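Local atomic coordinates of acetyltransferase (Brucella abortus str. 2308 A, PDB entry 4ZBG), a protein that probably transfers the acetyl group of acetyl-CoA, which it binds, to an amine of an acceptor substrate, as other GNAT-family N-acetyltransferases do. Residues P73-W83 with P157-H167. Numbering follows the deposited sequence.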
# COMPACT_ATOMS: atom_id res chain seq x y z
N PRO A 73 1.85 0.25 9.90
CA PRO A 73 2.86 1.03 10.62
C PRO A 73 4.24 0.42 10.46
O PRO A 73 4.38 -0.80 10.38
CB PRO A 73 2.42 0.90 12.09
CG PRO A 73 0.99 0.43 12.04
CD PRO A 73 0.93 -0.45 10.82
N VAL A 74 5.26 1.27 10.41
CA VAL A 74 6.63 0.79 10.53
C VAL A 74 7.21 1.34 11.81
O VAL A 74 6.87 2.44 12.24
CB VAL A 74 7.51 1.18 9.31
CG1 VAL A 74 6.96 0.60 8.03
CG2 VAL A 74 7.68 2.70 9.21
N LEU A 75 8.08 0.57 12.44
CA LEU A 75 8.81 1.05 13.61
C LEU A 75 10.12 1.64 13.13
O LEU A 75 10.71 1.14 12.17
CB LEU A 75 9.11 -0.09 14.57
CG LEU A 75 7.89 -0.79 15.17
CD1 LEU A 75 8.32 -1.93 16.07
CD2 LEU A 75 7.04 0.20 15.94
N ILE A 76 10.57 2.69 13.80
CA ILE A 76 11.87 3.27 13.52
C ILE A 76 12.69 3.18 14.80
O ILE A 76 12.33 3.80 15.80
CB ILE A 76 11.76 4.71 13.02
CG1 ILE A 76 10.97 4.75 11.71
CG2 ILE A 76 13.16 5.31 12.84
CD1 ILE A 76 10.61 6.16 11.28
N GLY A 77 13.77 2.42 14.77
CA GLY A 77 14.53 2.15 15.98
C GLY A 77 13.66 1.58 17.09
O GLY A 77 13.88 1.84 18.27
N GLY A 78 12.65 0.80 16.70
CA GLY A 78 11.77 0.16 17.66
C GLY A 78 10.63 1.03 18.16
O GLY A 78 9.83 0.58 18.98
N ALA A 79 10.54 2.26 17.66
CA ALA A 79 9.56 3.21 18.16
C ALA A 79 8.46 3.51 17.14
O ALA A 79 8.69 3.50 15.94
CB ALA A 79 10.23 4.50 18.56
N GLU A 80 7.27 3.79 17.66
CA GLU A 80 6.14 4.26 16.88
C GLU A 80 6.23 5.78 16.77
O GLU A 80 6.14 6.50 17.76
CB GLU A 80 4.84 3.83 17.55
CG GLU A 80 4.76 2.31 17.74
CD GLU A 80 3.55 1.86 18.54
OE1 GLU A 80 3.04 2.65 19.37
OE2 GLU A 80 3.11 0.70 18.34
N LYS A 81 6.45 6.26 15.55
CA LYS A 81 6.72 7.67 15.32
C LYS A 81 5.82 8.26 14.23
O LYS A 81 6.13 9.30 13.66
CB LYS A 81 8.19 7.86 14.95
CG LYS A 81 9.16 7.25 15.96
CD LYS A 81 10.62 7.58 15.64
CE LYS A 81 10.96 9.04 15.88
NZ LYS A 81 10.72 9.49 17.28
N GLY A 82 4.72 7.58 13.93
CA GLY A 82 3.78 8.10 12.95
C GLY A 82 4.18 7.83 11.51
O GLY A 82 3.68 8.49 10.60
N TRP A 83 5.05 6.85 11.31
CA TRP A 83 5.50 6.47 9.98
C TRP A 83 4.87 5.15 9.55
O TRP A 83 4.65 4.24 10.36
CB TRP A 83 7.03 6.40 9.92
CG TRP A 83 7.63 7.76 9.78
CD1 TRP A 83 7.75 8.72 10.76
CD2 TRP A 83 8.15 8.35 8.58
NE1 TRP A 83 8.31 9.86 10.23
CE2 TRP A 83 8.56 9.66 8.90
CE3 TRP A 83 8.28 7.90 7.27
CZ2 TRP A 83 9.12 10.51 7.95
CZ3 TRP A 83 8.84 8.75 6.33
CH2 TRP A 83 9.25 10.04 6.68
N PRO A 157 8.78 16.97 9.32
CA PRO A 157 10.24 16.81 9.37
C PRO A 157 10.70 15.54 8.66
O PRO A 157 9.93 14.59 8.51
CB PRO A 157 10.53 16.71 10.87
CG PRO A 157 9.38 17.40 11.52
CD PRO A 157 8.19 17.10 10.66
N ASP A 158 11.96 15.52 8.23
CA ASP A 158 12.51 14.37 7.53
C ASP A 158 12.50 13.14 8.41
O ASP A 158 12.43 13.24 9.64
CB ASP A 158 13.92 14.65 7.01
CG ASP A 158 13.92 15.58 5.82
OD1 ASP A 158 13.33 15.22 4.78
OD2 ASP A 158 14.52 16.67 5.92
N MET A 159 12.56 11.97 7.78
CA MET A 159 12.46 10.72 8.49
C MET A 159 13.53 10.60 9.55
O MET A 159 14.71 10.77 9.27
CB MET A 159 12.58 9.55 7.52
CG MET A 159 12.13 8.25 8.11
SD MET A 159 12.30 6.90 6.95
CE MET A 159 11.85 5.56 8.02
N PRO A 160 13.11 10.33 10.80
CA PRO A 160 14.07 10.16 11.88
C PRO A 160 14.93 8.93 11.64
O PRO A 160 14.51 7.99 10.97
CB PRO A 160 13.18 9.96 13.11
CG PRO A 160 11.91 9.44 12.56
CD PRO A 160 11.72 10.12 11.25
N GLN A 161 16.14 8.94 12.19
CA GLN A 161 17.09 7.86 11.97
C GLN A 161 16.77 6.67 12.86
O GLN A 161 16.21 6.83 13.95
CB GLN A 161 18.51 8.35 12.25
CG GLN A 161 19.02 9.36 11.25
CD GLN A 161 19.37 8.72 9.92
OE1 GLN A 161 20.23 7.84 9.85
NE2 GLN A 161 18.70 9.15 8.86
N GLY A 162 17.14 5.49 12.40
CA GLY A 162 16.89 4.25 13.10
C GLY A 162 16.50 3.15 12.14
O GLY A 162 16.02 3.43 11.04
N ASP A 163 16.71 1.90 12.54
CA ASP A 163 16.35 0.76 11.72
C ASP A 163 14.85 0.77 11.44
O ASP A 163 14.05 0.96 12.35
CB ASP A 163 16.72 -0.54 12.43
CG ASP A 163 18.22 -0.75 12.53
OD1 ASP A 163 18.98 -0.04 11.85
OD2 ASP A 163 18.62 -1.65 13.29
N VAL A 164 14.49 0.58 10.17
CA VAL A 164 13.09 0.52 9.77
C VAL A 164 12.62 -0.92 9.84
O VAL A 164 13.19 -1.80 9.20
CB VAL A 164 12.91 1.06 8.34
CG1 VAL A 164 11.46 0.90 7.88
CG2 VAL A 164 13.34 2.51 8.28
N ALA A 165 11.57 -1.16 10.61
CA ALA A 165 11.01 -2.50 10.71
C ALA A 165 9.55 -2.48 10.25
O ALA A 165 8.72 -1.78 10.82
CB ALA A 165 11.11 -3.01 12.14
N TYR A 166 9.26 -3.25 9.21
CA TYR A 166 7.87 -3.47 8.82
C TYR A 166 7.24 -4.42 9.83
O TYR A 166 7.93 -5.08 10.62
CB TYR A 166 7.79 -4.07 7.42
CG TYR A 166 7.95 -3.08 6.28
CD1 TYR A 166 9.08 -2.27 6.17
CD2 TYR A 166 6.98 -2.97 5.28
CE1 TYR A 166 9.24 -1.38 5.11
CE2 TYR A 166 7.13 -2.08 4.23
CZ TYR A 166 8.26 -1.29 4.15
OH TYR A 166 8.41 -0.42 3.10
N HIS A 167 5.92 -4.51 9.78
CA HIS A 167 5.18 -5.41 10.66
C HIS A 167 5.62 -6.85 10.44
O HIS A 167 6.05 -7.23 9.34
CB HIS A 167 3.69 -5.27 10.36
CG HIS A 167 2.82 -5.97 11.36
ND1 HIS A 167 2.47 -7.30 11.23
CD2 HIS A 167 2.26 -5.54 12.51
CE1 HIS A 167 1.72 -7.65 12.26
NE2 HIS A 167 1.57 -6.60 13.05
O HOH W 1 4.65 -2.51 8.27
O HOH W 2 12.46 -0.51 14.20
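Met-159 lays its side chain over one face of the Trp-83 indole: Met-159 CG stands 3.6 Å from the centroid of the six-membered ring of Trp-83, 7° off its normal, a CH-pi contact. The sulfur follows over the same ring, Met-159 SD 4.3 Å from the centroid, a Met-aromatic contact. With CG anti to the backbone N (chi1 -165°) and the rest of the chain extended, Met-159 runs past the indole and delivers its CE to Ile-76 CD1, 3.5 Å away. A long, unbranched, polarisable side chain suits this span between an aromatic ring and an aliphatic branch.

Beta-branched Ile-76 meets two surfaces at once: CD1 reaches the side chains of Met-159 and Pro-160, whereas CG2 sits against the backbone carbonyls of Pro-160 and Gln-161. Pro-160, stiff and apolar, also sets its CD obliquely near Trp-83 NE1 and packs its CG tightly on Lys-81 CE, using the aliphatic part of that lysine.

Beyond this cluster, Leu-75 and Ala-165 form an antiparallel hydrogen-bonded pair that joins strand 164-165 to strand 64-76. Leu-75 N donates to Ala-165 O at 2.9 Å, and Ala-165 N returns a straighter bond to Leu-75 O (169°). Gly-77, whose positive phi in the type I' turn 76-79 favours glycine, adds a bond from its N to Asp-163 O at 2.8 Å. Gly-162 lies where a side chain would run into Gly-77 N. Val-121, on strand 119-122, which pairs with strand 83-91, touches both Trp-83 and Met-159. Backbone bonds therefore fix the strand register, while the apolar, CH-pi and Met-aromatic contacts of Met-159 and Pro-160 pack the loop against the hairpin.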